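Local structure of nicotinate phosphoribosyltransferase (Saccharomyces cerevisiae, 1VLP) at residues Tyr27-His32 and Ile141-Ile145; His32-Thr37 and Pro93-Tyr99; Asp41-Thr45 and Leu393-Gly397; Arg76-Ile82 and Ile100-Lys106; Met265-Ile269 and Tyr298-Tyr302. The protein catalyses the ATP-dependent formation of nicotinate ribonucleotide from nicotinate and phosphoribosyl diphosphate, the first step in making NAD from nicotinic acid. All coordinates share one frame; numbering follows the deposited sequence. Where two conformers were deposited one is given.

Contact 1. Residues Tyr27-His32 and Ile141-Ile145; sequences YKITMH and ILYEI
Lys28 reaches out from helix 26-38 along the residues that lead into helix 144-159, meeting first apolar and then polar groups. Its CB sits 4.1 Å from CD2 of Leu142, at the apolar beginning of the chain. The next carbon, CG, is pressed against Ile145, with 3.4 Å between CG of Lys28 and CG1 of Ile145, and on another side covers the rim of the Tyr27 ring face. Bends at chi2 (-95°) and chi3 (68°) then turn the chain along Ile145, and CD and CE run close to the carbonyl of Ile141. At the tip, NZ of Lys28 donates to O of Ile141 at 2.7 Å, lying in the carbonyl plane, and makes a salt bridge to OE1 of Glu144 at 3.0 Å, on the anti side of the carboxylate. Glu245 of helix 244-254 supplies a second anion, which probably helps to balance this buried charge. OE1 of Glu144 also accepts from OH of Tyr27 at 2.8 Å, here from above the carboxylate plane, and the phenol is thereby fixed at its outer end. One helical turn on, CG of Leu142 lies over one face of the His32 ring, toward its rim. Tyr27 probably binds nicotinate, as does Phe189, whose side chain is about 5 Å away; the Lys28-Glu144-Tyr27 network is consistent with a second shell positioning the tyrosine in the nicotinate pocket.

Contact 2. Residues His32-Thr37 and Pro93-Tyr99; sequences HAAVFT and PSAYIKY
Both nitrogens of the His32 imidazole are taken up by tyrosine hydroxyls from helix 94-101. ND1 of His32 lies 2.8 Å from OH of Tyr96, and NE2 of His32 lies 3.0 Å from OH of Tyr99; either partner could be the donor in each bond. Whichever way the protons lie, the two bonds fix the rotation of the imidazole. In this aromatic cluster Tyr96 turns its edge to the face of His32, an offset T-shaped pair with planes at 87°, while CB of Ala33 covers the centre of the Tyr96 ring in a CH-pi contact. Phe36 and Tyr99 form an offset stack, centroids 4.2 Å apart and planes at 10°, their side chains sliding past each other in opposite directions. The Phe36 ring extends toward helix 94-101, its CG trans to the backbone nitrogen, and its CE2 comes 3.5 Å from O of Ala95. At the next residue, OG1 of Thr37 gives its hydrogen to O of Ala33 at 2.8 Å. That carbonyl also receives the Thr37 N-H, from the opposite face of its plane, while Pro93, at the N-cap position, rests its CG against the threonine oxygen. The two helical segments cross at 101°, their axes 9.7 Å apart; Phe272 of helix 260-272 packs on Ala33 and Pro93, and Lys138 of helix 137-140 packs on Phe36 and Tyr99.

Contact 3. Residues Asp41-Thr45 and Leu393-Gly397; sequences DVTVT and LEVNG
Val44 and Val395 stand side by side on one face of an antiparallel pair, with CG1 of Val44 4.1 Å from CG2 of Val395. They belong to a non-hydrogen-bonded pair, and Val42, coming in obliquely from just before the strand, adds a tight contact of 3.4 Å between its CG1 and CG1 of Val395. Trp137 and Ile253 of neighbouring helices help to cover this buried valine side. Thr45 and Glu394 turn to the other face as the hydrogen-bonded pair, their CB atoms 4.2 Å apart, and Leu393 lies alongside Thr45. Here the strand 388-395 makes a classic beta bulge: O of Thr45 accepts from N of Leu393 at 2.9 Å and, more loosely, from N of Glu394 at 3.3 Å. OG1 of Thr45 bonds instead to Ser134 on the adjoining strand. Asn396 crosses Thr43 at about a right angle. Its OD1 takes the N-H of Thr43 at 3.0 Å in a nearly straight bond (174°), and the backbone N of Asn396 donates to O of Thr43, so the two backbones stay paired beyond the last regular bridge. Asn396 and Gly397 both have positive phi, consistent with a type I' turn into strand 398-399. A water joins ND2 of Asn396 to OD2 of Asp41. The chemistry is thus divided: apolar contacts hold the buried face, while an amide side chain imitates a backbone partner at the exposed strand end.

Contact 4. Residues Arg76-Ile82 and Ile100-Lys106; sequences RFTEEEI and ISSSNYK
The backbone of Arg76 and Phe77 is extended and brings Phe77 beside the C-terminal end of helix 94-101, its CA 6.7 Å from that of Ser101. Local motifs frame the meeting: a capping box of Thr78 and Glu81 starts helix 79-88, and a type I turn from Ser102 to Tyr105, with an ST turn made by OG of Ser102, follows helix 94-101. In the box, N of Glu81 donates to OG1 of Thr78, and N of Thr78 returns a bond to OE1 of Glu81, approaching from above the carboxylate plane. The apolar centre of the contact is Ile100. Its CG1 occupies the space between backbone N and carbonyl carbon (chi1 60°), which carries CD1 over the centre of the Phe77 ring, 3.9 Å above the plane. The same CD1 of Ile100 meets CD1 of Ile82 at 3.5 Å, the two isoleucines sliding past each other, while CG2 of Ile100 covers the face of Tyr105. Phe77 and Tyr105 approach obliquely, with CE2 of each ring 3.7 Å from that of the other. Phe77 also packs on Ile29, and Tyr105 turns edge-to-face with Tyr99. No direct hydrogen bond joins the segments; one water links N of Phe77 to O of Ile100, and a second links NE of Arg76 to O of Ser103. Arg76 and Lys106 run side by side, yet their charged ends diverge: NH1 of Arg76 bonds to Gly73, and NZ of Lys106 turns back to O of Asn104 at 2.8 Å. CB of Lys106 lies over the guanidinium of Arg76, 3.4 Å above its plane.

Contact 5. Residues Met265-Ile269 and Tyr298-Tyr302; sequences MDCWI and YSDAY
OH of Tyr298 is held from two directions: it donates to OD1 of Asp266 across a short 2.5 Å bond, and NZ of Lys262, one turn earlier on the aspartate's helix, bonds to the same hydroxyl. The oxygen of Asp266 is met on the syn side, 26° out of the carboxylate plane, and it lies in the plane of the phenol ring at its edge. Beside this polar grip is a Met-aromatic motif that packs helix 260-272 against the short helix 298-301, in the alpha/beta-barrel domain of this type II phosphoribosyltransferase. Met265, present as selenomethionine, is extended through chi2 (-173°) and then bends at chi3, so that its CE comes over the Tyr298 face, 3.6 Å from CG of Tyr298. Its SE meets both rings obliquely, 4.6 Å from the Tyr298 centroid and 5.0 Å from that of Tyr302. Ile269, one helical turn beyond Met265, brings its CD1 to the same two tyrosines, 3.7 Å from CD1 of Tyr298, and also touches the methyl of Ala301. Trp268 lies near the probable nicotinate site, its side chain about 7 Å from that of Tyr27, and packs on Thr30 and Ala34 of helix 26-38. Tyr302 crosses Trp268 at about a right angle, placing its OH 3.9 Å from CD1 of Trp268 and 3.6 Å from CG of Met265.

Contacts 1, 2 and 4 form one continuous packing region: contacts 1 and 2 share His32 and helix 26-38, contacts 2 and 4 share helix 94-101, and their centres lie 12 to 15 Å apart. Contacts 2 and 4 both fall within the chain span bridged by contact 1. Contact 5, later in the chain, reaches this group through Trp268, which touches Thr30 of contact 1 and Ala34 of contact 2. Contact 3, in the antiparallel sheet, packs on none of the others, its nearest atoms about 6 Å from contact 1; it pairs strand 43-50, next after helix 26-38, with strand 388-395. Helix 26-38 thus packs both within the N-terminal region and against helix 260-272, and carries Tyr27, which probably binds nicotinate.

Contact 1. Residues Tyr27-His32 and Ile141-Ile145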
# COMPACT_ATOMS: atom_id res chain seq x y z
N TYR A 27 6.44 -2.17 -0.35
CA TYR A 27 6.59 -0.95 -1.16
C TYR A 27 7.12 0.22 -0.35
O TYR A 27 7.81 1.09 -0.90
CB TYR A 27 5.33 -0.57 -1.93
CG TYR A 27 4.29 0.20 -1.12
CD1 TYR A 27 4.36 1.59 -0.99
CD2 TYR A 27 3.26 -0.46 -0.50
CE1 TYR A 27 3.40 2.29 -0.25
CE2 TYR A 27 2.29 0.25 0.26
CZ TYR A 27 2.37 1.61 0.37
OH TYR A 27 1.40 2.26 1.10
N LYS A 28 6.89 0.23 0.97
CA LYS A 28 7.46 1.32 1.78
C LYS A 28 8.98 1.31 1.85
O LYS A 28 9.62 2.35 1.78
CB LYS A 28 6.81 1.39 3.18
CG LYS A 28 5.32 1.71 3.14
CD LYS A 28 4.94 3.21 3.32
CE LYS A 28 5.31 4.19 2.22
NZ LYS A 28 4.67 5.52 2.53
N ILE A 29 9.58 0.12 1.95
CA ILE A 29 11.01 -0.02 1.94
C ILE A 29 11.63 0.28 0.61
O ILE A 29 12.67 0.91 0.54
CB ILE A 29 11.39 -1.43 2.51
CG1 ILE A 29 10.93 -1.54 3.98
CG2 ILE A 29 12.89 -1.74 2.41
CD1 ILE A 29 11.55 -0.51 4.95
N THR A 30 11.03 -0.19 -0.48
CA THR A 30 11.58 0.15 -1.81
C THR A 30 11.45 1.66 -2.09
O THR A 30 12.44 2.26 -2.55
CB THR A 30 10.98 -0.71 -2.93
OG1 THR A 30 9.55 -0.62 -2.90
CG2 THR A 30 11.41 -2.16 -2.77
N MSE A 31 10.33 2.29 -1.75
CA MSE A 31 10.25 3.73 -1.81
C MSE A 31 11.28 4.43 -0.97
O MSE A 31 11.90 5.37 -1.40
CB MSE A 31 8.87 4.20 -1.29
CG MSE A 31 7.72 4.07 -2.23
SE MSE A 31 7.97 5.39 -3.68
CE MSE A 31 7.89 6.94 -2.74
N HIS A 32 11.48 3.93 0.25
CA HIS A 32 12.48 4.50 1.15
C HIS A 32 13.87 4.49 0.48
O HIS A 32 14.61 5.45 0.49
CB HIS A 32 12.50 3.69 2.46
CG HIS A 32 13.31 4.34 3.54
ND1 HIS A 32 13.87 3.61 4.58
CD2 HIS A 32 13.65 5.64 3.76
CE1 HIS A 32 14.50 4.45 5.40
NE2 HIS A 32 14.41 5.68 4.90
N ILE A 141 8.77 8.81 4.95
CA ILE A 141 8.15 7.77 4.09
C ILE A 141 7.64 6.49 4.82
O ILE A 141 6.63 5.90 4.41
CB ILE A 141 9.11 7.45 2.92
CG1 ILE A 141 8.42 6.58 1.87
CG2 ILE A 141 10.40 6.80 3.42
CD1 ILE A 141 8.52 7.08 0.57
N LEU A 142 8.32 6.06 5.90
CA LEU A 142 7.89 4.81 6.51
C LEU A 142 6.63 4.95 7.36
O LEU A 142 6.03 3.95 7.72
CB LEU A 142 9.03 4.22 7.35
CG LEU A 142 10.27 3.78 6.57
CD1 LEU A 142 11.23 2.99 7.51
CD2 LEU A 142 9.94 2.97 5.34
N TYR A 143 6.25 6.16 7.78
CA TYR A 143 5.13 6.26 8.77
C TYR A 143 3.77 5.80 8.31
O TYR A 143 3.01 5.29 9.14
CB TYR A 143 4.99 7.69 9.26
CG TYR A 143 6.06 8.12 10.20
CD1 TYR A 143 6.05 7.71 11.53
CD2 TYR A 143 7.10 8.98 9.79
CE1 TYR A 143 7.00 8.15 12.42
CE2 TYR A 143 8.06 9.41 10.67
CZ TYR A 143 8.01 8.99 11.98
OH TYR A 143 8.97 9.42 12.87
N GLU A 144 3.46 5.99 7.02
CA GLU A 144 2.09 5.73 6.52
C GLU A 144 1.49 4.40 7.08
O GLU A 144 0.43 4.40 7.75
CB GLU A 144 2.08 5.70 4.99
CG GLU A 144 0.70 5.48 4.38
CD GLU A 144 0.72 4.94 2.94
OE1 GLU A 144 1.81 4.71 2.32
OE2 GLU A 144 -0.39 4.79 2.39
N ILE A 145 2.15 3.29 6.84
CA ILE A 145 1.56 1.98 7.15
C ILE A 145 1.40 1.74 8.63
O ILE A 145 0.28 1.46 9.06
CB ILE A 145 2.38 0.84 6.54
CG1 ILE A 145 2.60 1.16 5.08
CG2 ILE A 145 1.70 -0.54 6.70
CD1 ILE A 145 1.55 1.20 4.31

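Contact 2. Residues His32-Thr37 and Pro93-Tyr99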
# COMPACT_ATOMS: atom_id res chain seq x y z
N HIS A 32 11.48 3.93 0.25
CA HIS A 32 12.48 4.50 1.15
C HIS A 32 13.87 4.49 0.48
O HIS A 32 14.61 5.45 0.49
CB HIS A 32 12.50 3.69 2.46
CG HIS A 32 13.31 4.34 3.54
ND1 HIS A 32 13.87 3.61 4.58
CD2 HIS A 32 13.65 5.64 3.76
CE1 HIS A 32 14.50 4.45 5.40
NE2 HIS A 32 14.41 5.68 4.90
N ALA A 33 14.22 3.34 -0.10
CA ALA A 33 15.49 3.21 -0.86
C ALA A 33 15.52 4.16 -2.03
O ALA A 33 16.53 4.82 -2.26
CB ALA A 33 15.69 1.80 -1.31
N ALA A 34 14.40 4.27 -2.74
CA ALA A 34 14.37 5.16 -3.92
C ALA A 34 14.52 6.64 -3.51
O ALA A 34 15.24 7.41 -4.16
CB ALA A 34 13.07 4.93 -4.73
N VAL A 35 13.86 7.03 -2.41
CA VAL A 35 13.85 8.41 -1.96
C VAL A 35 15.20 8.76 -1.38
O VAL A 35 15.72 9.86 -1.64
CB VAL A 35 12.74 8.59 -0.94
CG1 VAL A 35 12.87 9.85 -0.19
CG2 VAL A 35 11.37 8.49 -1.67
N PHE A 36 15.75 7.84 -0.60
CA PHE A 36 17.09 8.01 -0.03
C PHE A 36 18.13 8.20 -1.13
O PHE A 36 18.99 9.05 -1.00
CB PHE A 36 17.47 6.80 0.86
CG PHE A 36 18.94 6.76 1.22
CD1 PHE A 36 19.46 7.64 2.13
CD2 PHE A 36 19.81 5.87 0.56
CE1 PHE A 36 20.83 7.61 2.46
CE2 PHE A 36 21.19 5.85 0.88
CZ PHE A 36 21.67 6.72 1.82
N THR A 37 18.03 7.39 -2.18
CA THR A 37 19.00 7.36 -3.27
C THR A 37 18.96 8.66 -4.11
O THR A 37 20.01 9.23 -4.44
CB THR A 37 18.83 6.06 -4.13
OG1 THR A 37 19.11 4.87 -3.32
CG2 THR A 37 19.78 6.05 -5.32
N PRO A 93 19.94 -0.87 -3.05
CA PRO A 93 21.31 -0.39 -3.13
C PRO A 93 22.12 -0.58 -1.85
O PRO A 93 21.63 -0.41 -0.73
CB PRO A 93 21.17 1.10 -3.47
CG PRO A 93 19.78 1.28 -3.91
CD PRO A 93 18.95 0.17 -3.37
N SER A 94 23.40 -0.90 -2.05
CA SER A 94 24.34 -1.00 -0.96
C SER A 94 24.32 0.15 0.03
O SER A 94 24.35 -0.06 1.27
CB SER A 94 25.77 -1.17 -1.54
OG SER A 94 25.83 -2.48 -2.04
N ALA A 95 24.26 1.36 -0.50
CA ALA A 95 24.32 2.56 0.31
C ALA A 95 23.09 2.75 1.19
O ALA A 95 23.20 3.32 2.28
CB ALA A 95 24.54 3.77 -0.57
N TYR A 96 21.96 2.27 0.71
CA TYR A 96 20.69 2.29 1.45
C TYR A 96 20.79 1.34 2.64
O TYR A 96 20.53 1.74 3.77
CB TYR A 96 19.49 1.97 0.55
CG TYR A 96 18.22 1.75 1.38
CD1 TYR A 96 17.52 2.83 1.91
CD2 TYR A 96 17.77 0.47 1.65
CE1 TYR A 96 16.37 2.63 2.72
CE2 TYR A 96 16.62 0.25 2.42
CZ TYR A 96 15.93 1.34 2.97
OH TYR A 96 14.83 1.12 3.72
N ILE A 97 21.26 0.13 2.39
CA ILE A 97 21.45 -0.88 3.46
C ILE A 97 22.40 -0.37 4.54
O ILE A 97 22.12 -0.59 5.73
CB ILE A 97 21.95 -2.22 2.85
CG1 ILE A 97 20.86 -2.83 1.94
CG2 ILE A 97 22.39 -3.21 3.93
CD1 ILE A 97 19.54 -3.32 2.62
N LYS A 98 23.52 0.25 4.15
CA LYS A 98 24.44 0.89 5.10
C LYS A 98 23.76 1.96 5.96
O LYS A 98 24.00 2.05 7.19
CB LYS A 98 25.64 1.50 4.37
CG LYS A 98 26.70 2.08 5.28
CD LYS A 98 28.04 2.26 4.55
N TYR A 99 22.93 2.76 5.30
CA TYR A 99 22.19 3.84 5.93
C TYR A 99 21.20 3.33 6.97
O TYR A 99 21.20 3.84 8.10
CB TYR A 99 21.54 4.73 4.85
CG TYR A 99 20.27 5.45 5.18
CD1 TYR A 99 20.27 6.63 5.91
CD2 TYR A 99 19.05 4.98 4.66
CE1 TYR A 99 19.07 7.29 6.18
CE2 TYR A 99 17.88 5.64 4.90
CZ TYR A 99 17.89 6.77 5.67
OH TYR A 99 16.70 7.43 5.89

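Contact 3. Residues Asp41-Thr45 and Leu393-Gly397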
# COMPACT_ATOMS: atom_id res chain seq x y z
N ASP A 41 17.08 15.09 0.24
CA ASP A 41 16.97 16.50 0.70
C ASP A 41 15.51 17.05 0.67
O ASP A 41 15.15 18.00 1.36
CB ASP A 41 17.76 17.35 -0.28
CG ASP A 41 17.39 17.06 -1.79
OD1 ASP A 41 17.47 15.83 -2.21
OD2 ASP A 41 17.05 18.06 -2.54
N VAL A 42 14.73 16.49 -0.23
CA VAL A 42 13.36 16.93 -0.49
C VAL A 42 12.55 16.77 0.77
O VAL A 42 12.70 15.80 1.49
CB VAL A 42 12.76 16.08 -1.66
CG1 VAL A 42 11.26 16.22 -1.78
CG2 VAL A 42 13.47 16.38 -2.96
N THR A 43 11.67 17.74 1.01
CA THR A 43 10.82 17.75 2.19
C THR A 43 9.38 17.52 1.75
O THR A 43 8.97 17.87 0.62
CB THR A 43 10.94 19.04 3.05
OG1 THR A 43 10.42 20.18 2.35
CG2 THR A 43 12.38 19.29 3.41
N VAL A 44 8.64 16.83 2.61
CA VAL A 44 7.27 16.48 2.28
C VAL A 44 6.37 16.60 3.51
O VAL A 44 6.85 16.65 4.68
CB VAL A 44 7.17 15.00 1.77
CG1 VAL A 44 7.97 14.79 0.46
CG2 VAL A 44 7.63 14.00 2.90
N THR A 45 5.07 16.64 3.23
CA THR A 45 4.07 16.53 4.29
C THR A 45 3.06 15.48 3.85
O THR A 45 2.56 15.54 2.73
CB THR A 45 3.35 17.87 4.55
OG1 THR A 45 4.31 18.81 5.04
CG2 THR A 45 2.24 17.70 5.56
N LEU A 393 0.64 15.10 0.66
CA LEU A 393 -0.06 16.37 0.45
C LEU A 393 0.78 17.47 -0.22
O LEU A 393 0.27 18.28 -1.02
CB LEU A 393 -0.51 16.91 1.82
CG LEU A 393 -1.46 18.08 2.00
CD1 LEU A 393 -2.91 17.63 2.07
CD2 LEU A 393 -1.11 18.75 3.29
N GLU A 394 2.05 17.54 0.16
CA GLU A 394 2.92 18.60 -0.28
C GLU A 394 4.36 18.11 -0.42
O GLU A 394 4.77 17.28 0.37
CB GLU A 394 2.86 19.69 0.79
CG GLU A 394 3.09 21.06 0.37
CD GLU A 394 2.81 22.04 1.50
OE1 GLU A 394 3.67 22.15 2.42
OE2 GLU A 394 1.74 22.70 1.46
N VAL A 395 5.07 18.67 -1.40
CA VAL A 395 6.50 18.38 -1.66
C VAL A 395 7.26 19.69 -1.94
O VAL A 395 6.91 20.39 -2.89
CB VAL A 395 6.65 17.42 -2.86
CG1 VAL A 395 8.14 16.99 -3.03
CG2 VAL A 395 5.78 16.11 -2.69
N ASN A 396 8.27 20.03 -1.11
CA ASN A 396 8.98 21.29 -1.27
C ASN A 396 7.97 22.46 -1.44
O ASN A 396 8.14 23.34 -2.26
CB ASN A 396 9.91 21.21 -2.46
CG ASN A 396 11.15 20.37 -2.18
OD1 ASN A 396 11.33 19.88 -1.05
ND2 ASN A 396 12.03 20.28 -3.16
N GLY A 397 6.90 22.42 -0.65
CA GLY A 397 5.91 23.49 -0.63
C GLY A 397 4.88 23.44 -1.74
O GLY A 397 3.89 24.21 -1.69
O HOH W 1 14.68 19.89 -2.30

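Contact 4. Residues Arg76-Ile82 and Ile100-Lys106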
# COMPACT_ATOMS: atom_id res chain seq x y z
N ARG A 76 14.59 -0.22 15.75
CA ARG A 76 15.80 -0.22 14.93
C ARG A 76 15.74 -1.45 14.01
O ARG A 76 15.12 -2.44 14.37
CB ARG A 76 17.05 -0.31 15.79
CG ARG A 76 17.17 0.82 16.81
CD ARG A 76 17.43 2.20 16.18
NE ARG A 76 17.71 3.21 17.20
CZ ARG A 76 16.79 3.92 17.85
NH1 ARG A 76 15.52 3.78 17.59
NH2 ARG A 76 17.15 4.81 18.75
N PHE A 77 16.37 -1.42 12.84
CA PHE A 77 16.48 -2.65 12.04
C PHE A 77 17.49 -3.58 12.72
O PHE A 77 18.65 -3.19 12.91
CB PHE A 77 16.96 -2.38 10.61
CG PHE A 77 15.95 -1.72 9.72
CD1 PHE A 77 14.95 -2.47 9.08
CD2 PHE A 77 16.00 -0.37 9.49
CE1 PHE A 77 14.04 -1.88 8.26
CE2 PHE A 77 15.08 0.24 8.69
CZ PHE A 77 14.09 -0.53 8.05
N THR A 78 17.06 -4.78 13.10
CA THR A 78 18.00 -5.75 13.69
C THR A 78 18.92 -6.39 12.63
O THR A 78 18.67 -6.33 11.41
CB THR A 78 17.25 -6.92 14.41
OG1 THR A 78 16.66 -7.79 13.43
CG2 THR A 78 16.18 -6.37 15.41
N GLU A 79 19.94 -7.06 13.10
CA GLU A 79 20.85 -7.78 12.21
C GLU A 79 20.14 -8.76 11.32
O GLU A 79 20.38 -8.84 10.10
CB GLU A 79 21.89 -8.52 13.08
CG GLU A 79 23.12 -8.88 12.41
CD GLU A 79 24.15 -9.32 13.46
OE1 GLU A 79 24.13 -10.51 13.84
OE2 GLU A 79 24.91 -8.45 13.96
N GLU A 80 19.22 -9.52 11.92
CA GLU A 80 18.44 -10.56 11.21
C GLU A 80 17.51 -9.91 10.19
O GLU A 80 17.31 -10.42 9.10
CB GLU A 80 17.63 -11.36 12.22
CG GLU A 80 16.82 -12.55 11.68
CD GLU A 80 16.33 -13.49 12.80
OE1 GLU A 80 17.08 -13.65 13.80
OE2 GLU A 80 15.22 -14.07 12.67
N GLU A 81 16.96 -8.75 10.53
CA GLU A 81 16.08 -8.04 9.62
C GLU A 81 16.85 -7.53 8.41
O GLU A 81 16.37 -7.65 7.26
CB GLU A 81 15.38 -6.89 10.34
CG GLU A 81 14.34 -7.46 11.34
CD GLU A 81 13.76 -6.41 12.23
OE1 GLU A 81 14.30 -5.29 12.22
OE2 GLU A 81 12.77 -6.74 12.95
N ILE A 82 18.03 -6.99 8.64
CA ILE A 82 18.83 -6.49 7.52
C ILE A 82 19.26 -7.67 6.62
O ILE A 82 19.23 -7.59 5.38
CB ILE A 82 20.03 -5.71 8.03
CG1 ILE A 82 19.59 -4.41 8.72
CG2 ILE A 82 21.08 -5.49 6.91
CD1 ILE A 82 19.18 -3.36 7.85
N ILE A 100 20.41 2.31 6.63
CA ILE A 100 19.49 1.75 7.64
C ILE A 100 20.16 0.82 8.68
O ILE A 100 19.55 0.53 9.72
CB ILE A 100 18.24 1.09 7.03
CG1 ILE A 100 18.60 -0.08 6.08
CG2 ILE A 100 17.38 2.15 6.33
CD1 ILE A 100 17.47 -1.03 5.83
N SER A 101 21.38 0.37 8.37
CA SER A 101 22.18 -0.52 9.24
C SER A 101 22.90 0.29 10.32
O SER A 101 23.31 -0.24 11.37
CB SER A 101 23.28 -1.23 8.43
OG SER A 101 22.71 -2.18 7.59
N SER A 102 23.15 1.55 10.01
CA SER A 102 23.89 2.42 10.91
C SER A 102 23.20 2.62 12.24
O SER A 102 21.96 2.66 12.34
CB SER A 102 24.11 3.77 10.25
OG SER A 102 24.74 4.65 11.13
N SER A 103 24.02 2.79 13.29
CA SER A 103 23.48 3.13 14.61
C SER A 103 22.82 4.51 14.61
O SER A 103 22.04 4.84 15.51
CB SER A 103 24.59 3.07 15.67
OG SER A 103 25.64 3.96 15.34
N ASN A 104 23.11 5.32 13.59
CA ASN A 104 22.49 6.64 13.47
C ASN A 104 21.02 6.57 13.03
O ASN A 104 20.24 7.49 13.34
CB ASN A 104 23.27 7.57 12.53
CG ASN A 104 24.67 7.86 13.02
OD1 ASN A 104 24.89 8.24 14.19
ND2 ASN A 104 25.65 7.65 12.15
N TYR A 105 20.64 5.51 12.31
CA TYR A 105 19.28 5.38 11.82
C TYR A 105 18.18 5.21 12.93
O TYR A 105 18.26 4.31 13.79
CB TYR A 105 19.16 4.27 10.76
CG TYR A 105 17.76 4.28 10.22
CD1 TYR A 105 17.38 5.23 9.26
CD2 TYR A 105 16.78 3.44 10.76
CE1 TYR A 105 16.08 5.30 8.82
CE2 TYR A 105 15.45 3.51 10.31
CZ TYR A 105 15.13 4.44 9.33
OH TYR A 105 13.85 4.54 8.87
N LYS A 106 17.14 6.03 12.85
CA LYS A 106 15.94 5.82 13.61
C LYS A 106 14.85 6.74 13.11
O LYS A 106 15.13 7.72 12.42
CB LYS A 106 16.18 6.10 15.10
CG LYS A 106 16.58 7.52 15.38
CD LYS A 106 17.25 7.66 16.75
CE LYS A 106 18.39 8.71 16.73
NZ LYS A 106 19.62 8.37 15.92
O HOH W 2 20.42 3.94 17.39
O HOH W 3 18.27 0.62 12.32

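Contact 5. Residues Met265-Ile269 and Tyr298-Tyr302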
# COMPACT_ATOMS: atom_id res chain seq x y z
N MSE A 265 9.97 6.71 -14.05
CA MSE A 265 10.45 5.38 -14.46
C MSE A 265 11.98 5.37 -14.55
O MSE A 265 12.64 4.44 -14.08
CB MSE A 265 9.89 4.96 -15.81
CG MSE A 265 8.41 4.79 -15.82
SE MSE A 265 7.87 4.02 -17.56
CE MSE A 265 8.23 5.37 -18.76
N ASP A 266 12.54 6.41 -15.17
CA ASP A 266 13.98 6.48 -15.28
C ASP A 266 14.62 6.37 -13.94
O ASP A 266 15.61 5.63 -13.76
CB ASP A 266 14.40 7.79 -15.92
CG ASP A 266 14.29 7.77 -17.41
OD1 ASP A 266 14.47 6.71 -18.01
OD2 ASP A 266 14.09 8.84 -17.99
N CYS A 267 14.14 7.15 -12.99
CA CYS A 267 14.74 7.15 -11.72
C CYS A 267 14.62 5.80 -11.04
O CYS A 267 15.54 5.32 -10.39
CB CYS A 267 14.09 8.18 -10.81
SG CYS A 267 14.67 9.82 -11.01
N TRP A 268 13.44 5.18 -11.18
CA TRP A 268 13.20 3.89 -10.54
C TRP A 268 14.18 2.88 -11.13
O TRP A 268 14.84 2.15 -10.41
CB TRP A 268 11.73 3.46 -10.76
CG TRP A 268 11.27 2.30 -9.91
CD1 TRP A 268 11.10 1.02 -10.28
CD2 TRP A 268 10.85 2.37 -8.53
NE1 TRP A 268 10.59 0.27 -9.25
CE2 TRP A 268 10.45 1.06 -8.15
CE3 TRP A 268 10.79 3.39 -7.58
CZ2 TRP A 268 9.97 0.76 -6.88
CZ3 TRP A 268 10.32 3.08 -6.29
CH2 TRP A 268 9.93 1.78 -5.97
N ILE A 269 14.30 2.88 -12.45
CA ILE A 269 15.13 1.90 -13.16
C ILE A 269 16.61 2.10 -12.85
O ILE A 269 17.35 1.14 -12.64
CB ILE A 269 14.87 1.96 -14.68
CG1 ILE A 269 13.54 1.30 -15.01
CG2 ILE A 269 15.95 1.21 -15.47
CD1 ILE A 269 13.01 1.65 -16.38
N TYR A 298 11.43 0.84 -21.54
CA TYR A 298 10.51 0.83 -20.36
C TYR A 298 9.53 -0.34 -20.38
O TYR A 298 9.42 -1.07 -19.38
CB TYR A 298 9.74 2.14 -20.34
CG TYR A 298 10.67 3.29 -20.30
CD1 TYR A 298 11.40 3.58 -19.14
CD2 TYR A 298 10.90 4.08 -21.42
CE1 TYR A 298 12.30 4.67 -19.12
CE2 TYR A 298 11.78 5.12 -21.39
CZ TYR A 298 12.47 5.42 -20.25
OH TYR A 298 13.36 6.47 -20.29
N SER A 299 8.85 -0.51 -21.52
CA SER A 299 7.82 -1.54 -21.65
C SER A 299 8.40 -2.95 -21.65
O SER A 299 7.69 -3.90 -21.42
CB SER A 299 6.96 -1.34 -22.92
OG SER A 299 7.74 -1.11 -24.06
N ASP A 300 9.69 -3.08 -21.96
CA ASP A 300 10.39 -4.35 -21.81
C ASP A 300 10.88 -4.64 -20.37
O ASP A 300 10.80 -5.79 -19.93
CB ASP A 300 11.53 -4.40 -22.83
CG ASP A 300 11.01 -4.39 -24.24
OD1 ASP A 300 9.94 -5.02 -24.50
OD2 ASP A 300 11.66 -3.73 -25.07
N ALA A 301 11.29 -3.59 -19.65
CA ALA A 301 11.81 -3.74 -18.29
C ALA A 301 10.75 -4.11 -17.25
O ALA A 301 10.88 -5.10 -16.48
CB ALA A 301 12.52 -2.43 -17.86
N TYR A 302 9.69 -3.31 -17.20
CA TYR A 302 8.52 -3.65 -16.37
C TYR A 302 7.90 -4.92 -16.86
O TYR A 302 7.77 -5.12 -18.03
CB TYR A 302 7.48 -2.52 -16.41
CG TYR A 302 7.94 -1.29 -15.66
CD1 TYR A 302 7.72 -1.15 -14.30
CD2 TYR A 302 8.61 -0.29 -16.32
CE1 TYR A 302 8.18 -0.05 -13.62
CE2 TYR A 302 9.05 0.85 -15.64
CZ TYR A 302 8.83 0.95 -14.29
OH TYR A 302 9.26 2.05 -13.59